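Local coordinates for protein N-acyl-D-glutamate deacylase (Bordetella bronchiseptica, PDB 3GIP) that probably hydrolyses N-acyl-D-glutamate to free D-glutamate and a carboxylate, as a zinc-dependent member of the amidohydrolase superfamily, at residues K250-L264 against Y343-H357. Numbering follows the deposited sequence.
Sequences KCMMPQNWGRSRATL and YFAMDEDEVKRIFQH. With FMT (formic acid), chain D.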
ATOM      1  N   LYS A 250     -13.746   1.069  -0.099  1.00 11.52           N
ATOM      2  CA  LYS A 250     -14.484   2.322  -0.061  1.00 12.78           C
ATOM      3  C   LYS A 250     -15.794   2.195  -0.822  1.00 12.88           C
ATOM      4  O   LYS A 250     -16.010   1.226  -1.552  1.00 13.41           O
ATOM      5  CB  LYS A 250     -13.657   3.407  -0.750  1.00 12.81           C
ATOM      6  CG  LYS A 250     -13.548   3.174  -2.264  1.00 15.39           C
ATOM      7  CD  LYS A 250     -12.730   4.244  -2.968  1.00 15.63           C
ATOM      8  CE  LYS A 250     -11.247   3.994  -2.829  1.00 19.21           C
ATOM      9  NZ  LYS A 250     -10.801   2.787  -3.605  1.00 11.81           N
ATOM     10  N   CYS A 251     -16.646   3.201  -0.650  1.00 12.48           N
ATOM     11  CA  CYS A 251     -17.930   3.290  -1.337  1.00 12.82           C
ATOM     12  C   CYS A 251     -17.975   4.685  -1.958  1.00 13.56           C
ATOM     13  O   CYS A 251     -18.071   5.692  -1.251  1.00 13.95           O
ATOM     14  CB  CYS A 251     -19.083   3.102  -0.352  1.00 12.94           C
ATOM     15  SG  CYS A 251     -19.140   1.445   0.364  1.00 15.23           S
ATOM     16  N   MET A 252     -17.888   4.739  -3.283  1.00 12.97           N
ATOM     17  CA  MET A 252     -17.880   6.004  -4.008  1.00 13.48           C
ATOM     18  C   MET A 252     -19.255   6.466  -4.476  1.00 15.18           C
ATOM     19  O   MET A 252     -20.080   5.656  -4.902  1.00 15.55           O
ATOM     20  CB  MET A 252     -16.940   5.898  -5.210  1.00 14.96           C
ATOM     21  CG  MET A 252     -15.493   5.602  -4.826  1.00 13.87           C
ATOM     22  SD  MET A 252     -14.418   5.505  -6.278  1.00 15.01           S
ATOM     23  CE  MET A 252     -14.258   7.259  -6.677  1.00 13.77           C
ATOM     24  N   MET A 253     -19.462   7.780  -4.402  1.00 16.09           N
ATOM     25  CA  MET A 253     -20.705   8.455  -4.786  1.00 18.16           C
ATOM     26  C   MET A 253     -21.777   8.337  -3.702  1.00 16.99           C
ATOM     27  O   MET A 253     -21.998   7.267  -3.137  1.00 15.86           O
ATOM     28  CB  MET A 253     -21.209   7.931  -6.133  1.00 19.94           C
ATOM     29  CG  MET A 253     -20.211   8.170  -7.265  1.00 23.94           C
ATOM     30  SD  MET A 253     -20.838   7.751  -8.900  1.00 29.06           S
ATOM     31  CE  MET A 253     -21.626   9.249  -9.332  1.00 30.00           C
ATOM     32  N   PRO A 254     -22.461   9.452  -3.401  1.00 16.21           N
ATOM     33  CA  PRO A 254     -23.512   9.537  -2.383  1.00 17.03           C
ATOM     34  C   PRO A 254     -24.546   8.420  -2.332  1.00 16.36           C
ATOM     35  O   PRO A 254     -24.931   7.989  -1.250  1.00 16.58           O
ATOM     36  CB  PRO A 254     -24.146  10.897  -2.657  1.00 18.12           C
ATOM     37  CG  PRO A 254     -22.992  11.700  -3.146  1.00 21.16           C
ATOM     38  CD  PRO A 254     -22.320  10.740  -4.102  1.00 18.72           C
ATOM     39  N   GLN A 255     -25.003   7.956  -3.490  1.00 17.02           N
ATOM     40  CA  GLN A 255     -26.011   6.902  -3.514  1.00 17.08           C
ATOM     41  C   GLN A 255     -25.482   5.587  -2.949  1.00 16.73           C
ATOM     42  O   GLN A 255     -26.259   4.700  -2.602  1.00 17.76           O
ATOM     43  CB  GLN A 255     -26.528   6.669  -4.943  1.00 18.40           C
ATOM     44  CG  GLN A 255     -25.494   6.104  -5.905  1.00 18.37           C
ATOM     45  CD  GLN A 255     -24.748   7.177  -6.667  1.00 18.88           C
ATOM     46  OE1 GLN A 255     -24.610   8.308  -6.200  1.00 19.48           O
ATOM     47  NE2 GLN A 255     -24.249   6.824  -7.849  1.00 20.89           N
ATOM     48  N   ASN A 256     -24.163   5.472  -2.844  1.00 16.07           N
ATOM     49  CA  ASN A 256     -23.545   4.253  -2.340  1.00 14.60           C
ATOM     50  C   ASN A 256     -22.983   4.379  -0.931  1.00 14.99           C
ATOM     51  O   ASN A 256     -22.495   3.405  -0.365  1.00 15.30           O
ATOM     52  CB  ASN A 256     -22.443   3.809  -3.299  1.00 14.62           C
ATOM     53  CG  ASN A 256     -22.966   3.570  -4.697  1.00 14.70           C
ATOM     54  OD1 ASN A 256     -22.456   4.127  -5.674  1.00 17.29           O
ATOM     55  ND2 ASN A 256     -23.996   2.744  -4.801  1.00 13.72           N
ATOM     56  N   TRP A 257     -23.047   5.575  -0.358  1.00 14.92           N
ATOM     57  CA  TRP A 257     -22.528   5.754   0.988  1.00 14.64           C
ATOM     58  C   TRP A 257     -23.293   4.885   1.978  1.00 15.63           C
ATOM     59  O   TRP A 257     -24.527   4.876   1.994  1.00 16.74           O
ATOM     60  CB  TRP A 257     -22.616   7.221   1.400  1.00 14.12           C
ATOM     61  CG  TRP A 257     -21.684   8.109   0.632  1.00 13.92           C
ATOM     62  CD1 TRP A 257     -20.738   7.725  -0.284  1.00 15.30           C
ATOM     63  CD2 TRP A 257     -21.591   9.530   0.734  1.00 14.36           C
ATOM     64  NE1 TRP A 257     -20.062   8.829  -0.754  1.00 15.52           N
ATOM     65  CE2 TRP A 257     -20.566   9.948  -0.146  1.00 14.99           C
ATOM     66  CE3 TRP A 257     -22.274  10.496   1.487  1.00 15.80           C
ATOM     67  CZ2 TRP A 257     -20.209  11.294  -0.293  1.00 16.95           C
ATOM     68  CZ3 TRP A 257     -21.917  11.831   1.340  1.00 17.58           C
ATOM     69  CH2 TRP A 257     -20.893  12.217   0.456  1.00 17.39           C
ATOM     70  N   GLY A 258     -22.548   4.136   2.786  1.00 14.89           N
ATOM     71  CA  GLY A 258     -23.162   3.276   3.779  1.00 14.71           C
ATOM     72  C   GLY A 258     -23.200   1.809   3.399  1.00 15.96           C
ATOM     73  O   GLY A 258     -23.461   0.951   4.245  1.00 17.21           O
ATOM     74  N   ARG A 259     -22.933   1.512   2.131  1.00 14.50           N
ATOM     75  CA  ARG A 259     -22.969   0.131   1.672  1.00 14.83           C
ATOM     76  C   ARG A 259     -21.863  -0.747   2.244  1.00 14.92           C
ATOM     77  O   ARG A 259     -21.874  -1.961   2.039  1.00 15.03           O
ATOM     78  CB  ARG A 259     -22.954   0.084   0.140  1.00 16.01           C
ATOM     79  CG  ARG A 259     -24.218   0.681  -0.479  1.00 18.44           C
ATOM     80  CD  ARG A 259     -24.219   0.607  -1.994  1.00 20.93           C
ATOM     81  NE  ARG A 259     -24.290  -0.765  -2.485  1.00 25.52           N
ATOM     82  CZ  ARG A 259     -24.310  -1.087  -3.774  1.00 27.77           C
ATOM     83  NH1 ARG A 259     -24.266  -0.133  -4.694  1.00 27.99           N
ATOM     84  NH2 ARG A 259     -24.368  -2.359  -4.146  1.00 29.42           N
ATOM     85  N   SER A 260     -20.918  -0.153   2.966  1.00 14.87           N
ATOM     86  CA  SER A 260     -19.848  -0.946   3.558  1.00 15.44           C
ATOM     87  C   SER A 260     -20.423  -1.803   4.683  1.00 15.38           C
ATOM     88  O   SER A 260     -19.802  -2.766   5.128  1.00 15.71           O
ATOM     89  CB  SER A 260     -18.724  -0.048   4.091  1.00 16.18           C
ATOM     90  OG  SER A 260     -19.189   0.819   5.109  1.00 17.90           O
ATOM     91  N   ARG A 261     -21.615  -1.460   5.155  1.00 16.79           N
ATOM     92  CA  ARG A 261     -22.208  -2.271   6.204  1.00 16.30           C
ATOM     93  C   ARG A 261     -22.472  -3.642   5.595  1.00 16.31           C
ATOM     94  O   ARG A 261     -22.249  -4.669   6.233  1.00 15.85           O
ATOM     95  CB  ARG A 261     -23.490  -1.611   6.724  1.00 19.14           C
ATOM     96  CG  ARG A 261     -23.189  -0.232   7.297  1.00 25.07           C
ATOM     97  CD  ARG A 261     -24.299   0.359   8.145  1.00 29.27           C
ATOM     98  NE  ARG A 261     -23.854   1.626   8.723  1.00 33.39           N
ATOM     99  CZ  ARG A 261     -24.542   2.345   9.602  1.00 36.22           C
ATOM    100  NH1 ARG A 261     -25.730   1.928  10.023  1.00 37.90           N
ATOM    101  NH2 ARG A 261     -24.035   3.483  10.065  1.00 36.44           N
ATOM    102  N   ALA A 262     -22.900  -3.651   4.336  1.00 15.22           N
ATOM    103  CA  ALA A 262     -23.177  -4.896   3.633  1.00 15.58           C
ATOM    104  C   ALA A 262     -21.899  -5.618   3.202  1.00 14.31           C
ATOM    105  O   ALA A 262     -21.795  -6.838   3.347  1.00 14.63           O
ATOM    106  CB  ALA A 262     -24.051  -4.620   2.415  1.00 15.39           C
ATOM    107  N   THR A 263     -20.925  -4.877   2.675  1.00 14.23           N
ATOM    108  CA  THR A 263     -19.685  -5.507   2.226  1.00 13.80           C
ATOM    109  C   THR A 263     -18.886  -6.084   3.387  1.00 14.72           C
ATOM    110  O   THR A 263     -18.312  -7.168   3.278  1.00 15.17           O
ATOM    111  CB  THR A 263     -18.784  -4.526   1.446  1.00 12.52           C
ATOM    112  OG1 THR A 263     -18.471  -3.399   2.272  1.00 14.08           O
ATOM    113  CG2 THR A 263     -19.478  -4.056   0.174  1.00 14.60           C
ATOM    114  N   LEU A 264     -18.838  -5.355   4.498  1.00 13.89           N
ATOM    115  CA  LEU A 264     -18.115  -5.828   5.670  1.00 13.98           C
ATOM    116  C   LEU A 264     -18.828  -7.034   6.277  1.00 14.59           C
ATOM    117  O   LEU A 264     -18.189  -7.917   6.850  1.00 14.56           O
ATOM    118  CB  LEU A 264     -17.988  -4.706   6.704  1.00 14.06           C
ATOM    119  CG  LEU A 264     -17.110  -3.535   6.249  1.00 15.21           C
ATOM    120  CD1 LEU A 264     -17.164  -2.425   7.292  1.00 16.11           C
ATOM    121  CD2 LEU A 264     -15.676  -4.010   6.035  1.00 14.54           C
ATOM    122  N   TYR A 343     -10.692  12.066  -7.042  1.00 12.78           N
ATOM    123  CA  TYR A 343     -12.143  11.972  -7.060  1.00 11.94           C
ATOM    124  C   TYR A 343     -12.663  12.089  -5.633  1.00 13.38           C
ATOM    125  O   TYR A 343     -12.510  11.171  -4.833  1.00 12.67           O
ATOM    126  CB  TYR A 343     -12.560  10.623  -7.654  1.00 12.48           C
ATOM    127  CG  TYR A 343     -12.023  10.391  -9.046  1.00 12.29           C
ATOM    128  CD1 TYR A 343     -12.689  10.891 -10.165  1.00 12.65           C
ATOM    129  CD2 TYR A 343     -10.836   9.683  -9.245  1.00 13.94           C
ATOM    130  CE1 TYR A 343     -12.188  10.689 -11.449  1.00 14.22           C
ATOM    131  CE2 TYR A 343     -10.326   9.479 -10.528  1.00 13.43           C
ATOM    132  CZ  TYR A 343     -11.007   9.980 -11.621  1.00 13.97           C
ATOM    133  OH  TYR A 343     -10.516   9.761 -12.890  1.00 14.36           O
ATOM    134  N   PHE A 344     -13.266  13.231  -5.320  1.00 13.53           N
ATOM    135  CA  PHE A 344     -13.811  13.482  -3.988  1.00 12.76           C
ATOM    136  C   PHE A 344     -15.202  12.869  -3.964  1.00 14.01           C
ATOM    137  O   PHE A 344     -16.196  13.552  -4.196  1.00 14.13           O
ATOM    138  CB  PHE A 344     -13.856  14.994  -3.756  1.00 11.61           C
ATOM    139  CG  PHE A 344     -12.498  15.635  -3.779  1.00 11.44           C
ATOM    140  CD1 PHE A 344     -11.635  15.495  -2.692  1.00 11.54           C
ATOM    141  CD2 PHE A 344     -12.057  16.335  -4.900  1.00 12.37           C
ATOM    142  CE1 PHE A 344     -10.358  16.040  -2.719  1.00 11.12           C
ATOM    143  CE2 PHE A 344     -10.777  16.884  -4.938  1.00 12.38           C
ATOM    144  CZ  PHE A 344      -9.925  16.737  -3.845  1.00 11.48           C
ATOM    145  N   ALA A 345     -15.269  11.573  -3.663  1.00 14.05           N
ATOM    146  CA  ALA A 345     -16.546  10.873  -3.707  1.00 14.65           C
ATOM    147  C   ALA A 345     -16.937   9.977  -2.544  1.00 13.20           C
ATOM    148  O   ALA A 345     -17.914   9.238  -2.652  1.00 14.34           O
ATOM    149  CB  ALA A 345     -16.617  10.064  -5.005  1.00 17.76           C
ATOM    150  N   MET A 346     -16.201  10.025  -1.439  1.00 13.25           N
ATOM    151  CA  MET A 346     -16.539   9.175  -0.304  1.00 12.62           C
ATOM    152  C   MET A 346     -16.989   9.959   0.923  1.00 13.64           C
ATOM    153  O   MET A 346     -16.820  11.174   0.997  1.00 13.57           O
ATOM    154  CB  MET A 346     -15.347   8.286   0.070  1.00 13.86           C
ATOM    155  CG  MET A 346     -14.935   7.280  -1.008  1.00 13.67           C
ATOM    156  SD  MET A 346     -13.595   7.852  -2.082  1.00 14.09           S
ATOM    157  CE  MET A 346     -12.170   7.493  -1.054  1.00 13.68           C
ATOM    158  N   ASP A 347     -17.571   9.236   1.876  1.00 12.79           N
ATOM    159  CA  ASP A 347     -18.053   9.808   3.132  1.00 13.14           C
ATOM    160  C   ASP A 347     -17.011   9.492   4.201  1.00 12.30           C
ATOM    161  O   ASP A 347     -16.777   8.326   4.524  1.00 12.54           O
ATOM    162  CB  ASP A 347     -19.401   9.176   3.496  1.00 13.53           C
ATOM    163  CG  ASP A 347     -19.938   9.647   4.840  1.00 16.09           C
ATOM    164  OD1 ASP A 347     -19.309  10.519   5.482  1.00 17.06           O
ATOM    165  OD2 ASP A 347     -21.001   9.139   5.253  1.00 18.21           O
ATOM    166  N   GLU A 348     -16.377  10.530   4.740  1.00 13.05           N
ATOM    167  CA  GLU A 348     -15.347  10.337   5.757  1.00 14.10           C
ATOM    168  C   GLU A 348     -15.821   9.488   6.932  1.00 14.02           C
ATOM    169  O   GLU A 348     -15.045   8.723   7.497  1.00 13.15           O
ATOM    170  CB  GLU A 348     -14.849  11.684   6.284  1.00 15.80           C
ATOM    171  CG  GLU A 348     -13.620  11.562   7.178  1.00 20.81           C
ATOM    172  CD  GLU A 348     -13.255  12.865   7.865  1.00 24.62           C
ATOM    173  OE1 GLU A 348     -13.369  13.931   7.226  1.00 25.17           O
ATOM    174  OE2 GLU A 348     -12.841  12.821   9.044  1.00 27.00           O
ATOM    175  N   ASP A 349     -17.086   9.616   7.319  1.00 13.81           N
ATOM    176  CA  ASP A 349     -17.570   8.817   8.440  1.00 14.12           C
ATOM    177  C   ASP A 349     -17.529   7.336   8.093  1.00 12.34           C
ATOM    178  O   ASP A 349     -17.309   6.497   8.964  1.00 13.01           O
ATOM    179  CB  ASP A 349     -18.997   9.213   8.838  1.00 15.85           C
ATOM    180  CG  ASP A 349     -19.067  10.584   9.477  1.00 19.83           C
ATOM    181  OD1 ASP A 349     -18.075  11.001  10.113  1.00 20.13           O
ATOM    182  OD2 ASP A 349     -20.125  11.238   9.359  1.00 22.41           O
ATOM    183  N   GLU A 350     -17.748   7.017   6.819  1.00 12.85           N
ATOM    184  CA  GLU A 350     -17.715   5.629   6.378  1.00 11.37           C
ATOM    185  C   GLU A 350     -16.273   5.130   6.312  1.00 11.12           C
ATOM    186  O   GLU A 350     -15.996   3.984   6.668  1.00 11.59           O
ATOM    187  CB  GLU A 350     -18.384   5.480   5.009  1.00 13.01           C
ATOM    188  CG  GLU A 350     -18.349   4.057   4.468  1.00 13.17           C
ATOM    189  CD  GLU A 350     -19.502   3.769   3.534  1.00 14.64           C
ATOM    190  OE1 GLU A 350     -19.761   4.601   2.642  1.00 15.63           O
ATOM    191  OE2 GLU A 350     -20.146   2.710   3.690  1.00 15.33           O
ATOM    192  N   VAL A 351     -15.363   5.981   5.845  1.00 12.04           N
ATOM    193  CA  VAL A 351     -13.955   5.605   5.774  1.00 11.71           C
ATOM    194  C   VAL A 351     -13.520   5.204   7.178  1.00 12.74           C
ATOM    195  O   VAL A 351     -12.828   4.204   7.373  1.00 12.30           O
ATOM    196  CB  VAL A 351     -13.069   6.783   5.315  1.00 11.96           C
ATOM    197  CG1 VAL A 351     -11.610   6.357   5.310  1.00 12.63           C
ATOM    198  CG2 VAL A 351     -13.489   7.248   3.927  1.00 11.35           C
ATOM    199  N   LYS A 352     -13.942   5.995   8.160  1.00 12.78           N
ATOM    200  CA  LYS A 352     -13.609   5.732   9.549  1.00 12.64           C
ATOM    201  C   LYS A 352     -14.205   4.417  10.050  1.00 12.60           C
ATOM    202  O   LYS A 352     -13.539   3.668  10.770  1.00 12.46           O
ATOM    203  CB  LYS A 352     -14.077   6.902  10.424  1.00 12.34           C
ATOM    204  CG  LYS A 352     -13.262   8.175  10.225  1.00 13.55           C
ATOM    205  CD  LYS A 352     -13.816   9.327  11.058  1.00 15.63           C
ATOM    206  CE  LYS A 352     -12.872  10.515  11.052  1.00 17.79           C
ATOM    207  NZ  LYS A 352     -13.452  11.679  11.784  1.00 19.52           N
ATOM    208  N   ARG A 353     -15.452   4.128   9.677  1.00 11.94           N
ATOM    209  CA  ARG A 353     -16.086   2.884  10.111  1.00 12.32           C
ATOM    210  C   ARG A 353     -15.380   1.672   9.513  1.00 12.83           C
ATOM    211  O   ARG A 353     -15.231   0.639  10.169  1.00 12.85           O
ATOM    212  CB  ARG A 353     -17.564   2.842   9.706  1.00 13.88           C
ATOM    213  CG  ARG A 353     -18.456   3.828  10.433  1.00 18.54           C
ATOM    214  CD  ARG A 353     -19.918   3.402  10.324  1.00 20.63           C
ATOM    215  NE  ARG A 353     -20.406   3.374   8.944  1.00 21.63           N
ATOM    216  CZ  ARG A 353     -20.795   4.449   8.262  1.00 22.78           C
ATOM    217  NH1 ARG A 353     -20.759   5.645   8.829  1.00 20.51           N
ATOM    218  NH2 ARG A 353     -21.222   4.330   7.010  1.00 22.37           N
ATOM    219  N   ILE A 354     -14.961   1.797   8.259  1.00 12.43           N
ATOM    220  CA  ILE A 354     -14.268   0.705   7.590  1.00 11.96           C
ATOM    221  C   ILE A 354     -12.939   0.456   8.295  1.00 12.32           C
ATOM    222  O   ILE A 354     -12.564  -0.694   8.532  1.00 12.09           O
ATOM    223  CB  ILE A 354     -14.024   1.036   6.102  1.00 12.01           C
ATOM    224  CG1 ILE A 354     -15.370   1.113   5.378  1.00 10.97           C
ATOM    225  CG2 ILE A 354     -13.135  -0.035   5.460  1.00 11.93           C
ATOM    226  CD1 ILE A 354     -15.276   1.608   3.949  1.00 12.49           C
ATOM    227  N   PHE A 355     -12.239   1.530   8.648  1.00 11.88           N
ATOM    228  CA  PHE A 355     -10.965   1.391   9.337  1.00 11.33           C
ATOM    229  C   PHE A 355     -11.141   0.660  10.667  1.00 11.82           C
ATOM    230  O   PHE A 355     -10.258  -0.074  11.101  1.00 12.60           O
ATOM    231  CB  PHE A 355     -10.323   2.757   9.594  1.00 12.08           C
ATOM    232  CG  PHE A 355      -9.054   2.681  10.395  1.00 12.68           C
ATOM    233  CD1 PHE A 355      -7.989   1.899   9.952  1.00 13.62           C
ATOM    234  CD2 PHE A 355      -8.935   3.347  11.610  1.00 13.95           C
ATOM    235  CE1 PHE A 355      -6.825   1.781  10.711  1.00 15.15           C
ATOM    236  CE2 PHE A 355      -7.773   3.235  12.376  1.00 14.44           C
ATOM    237  CZ  PHE A 355      -6.720   2.450  11.925  1.00 15.59           C
ATOM    238  N   GLN A 356     -12.284   0.859  11.313  1.00 12.22           N
ATOM    239  CA  GLN A 356     -12.534   0.206  12.590  1.00 13.35           C
ATOM    240  C   GLN A 356     -12.702  -1.304  12.476  1.00 13.64           C
ATOM    241  O   GLN A 356     -12.605  -2.014  13.475  1.00 13.27           O
ATOM    242  CB  GLN A 356     -13.764   0.817  13.263  1.00 14.60           C
ATOM    243  CG  GLN A 356     -13.513   2.211  13.795  1.00 15.35           C
ATOM    244  CD  GLN A 356     -14.727   2.797  14.483  1.00 16.68           C
ATOM    245  OE1 GLN A 356     -15.795   2.910  13.884  1.00 17.57           O
ATOM    246  NE2 GLN A 356     -14.568   3.176  15.747  1.00 18.91           N
ATOM    247  N   HIS A 357     -12.954  -1.805  11.270  1.00 12.82           N
ATOM    248  CA  HIS A 357     -13.117  -3.244  11.111  1.00 12.39           C
ATOM    249  C   HIS A 357     -11.851  -3.927  11.627  1.00 12.68           C
ATOM    250  O   HIS A 357     -10.740  -3.491  11.330  1.00 12.31           O
ATOM    251  CB  HIS A 357     -13.359  -3.606   9.646  1.00 12.04           C
ATOM    252  CG  HIS A 357     -13.662  -5.055   9.433  1.00 13.02           C
ATOM    253  ND1 HIS A 357     -12.689  -6.032   9.477  1.00 12.99           N
ATOM    254  CD2 HIS A 357     -14.838  -5.702   9.253  1.00 12.82           C
ATOM    255  CE1 HIS A 357     -13.253  -7.218   9.336  1.00 13.31           C
ATOM    256  NE2 HIS A 357     -14.557  -7.046   9.200  1.00 13.00           N
TER
HETATM  257  C   FMT D 482      -7.941   4.646  -5.184  1.00 14.73           C
HETATM  258  O1  FMT D 482      -7.324   5.682  -5.215  1.00 13.65           O
HETATM  259  O2  FMT D 482      -8.551   4.271  -4.056  1.00 14.98           O
HETATM  260  O   HOH W   1     -18.044   6.358   1.500  1.00 14.91           O
HETATM  261  O   HOH W   2     -19.975   0.816   7.765  1.00 23.03           O
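Met346 lies across Lys250 and Met252. Met346 CE packs on the aliphatic chain of Lys250, 3.8 Å from Lys250 CD, and its SD faces CG of Met252. Lys250 NZ bonds O2 of a formate, probably from the crystallisation liquor, at 2.7 Å and forms a salt bridge with Glu222. The zinc is about 6 Å from the Lys250 side chain. Met252 CE reaches CB of Tyr343 and Ala345. Farther along, Ile354 CG1 packs on Ser260 CB, and Leu264 CD2 meets His357 CD2 at 3.7 Å. Strand 277-281 adjoins Ile354, Leu264 and His357.

Asp347, the N-cap residue of helix 348-356, sets CB over one face of Trp257 in a CH-pi contact; Pro254 lies on the opposite face. Trp257 NE1 donates in the ring plane, nearly straight, to Ala345 O (2.9 Å). Ala345 O also accepts from Met253 N at 2.8 Å.

Glu350 is the polar hub. With CG anti to the backbone N (chi1 178°), its extended chain carries the carboxylate to turn 256-259. Glu350 OE1 takes Gly258 N on its syn side at 2.8 Å, 35° out of plane. Glu350 OE2 accepts from Ser260 N and, through its anti lone pair, from Ser260 OG (2.6 Å). One water joins OE1 to Cys251 O and Asp347 N; another links Ser260 OG to Arg353 NE. At the rim, Arg261 NH2 lies over a face of the Arg353 guanidinium, the planes 84° apart.

These donors, with a long salt bridge from Arg353 NH2 to Glu350 OE2, would favour a charged carboxylate. The bonds tie turn 256-259 and Ser260 to helix 348-356.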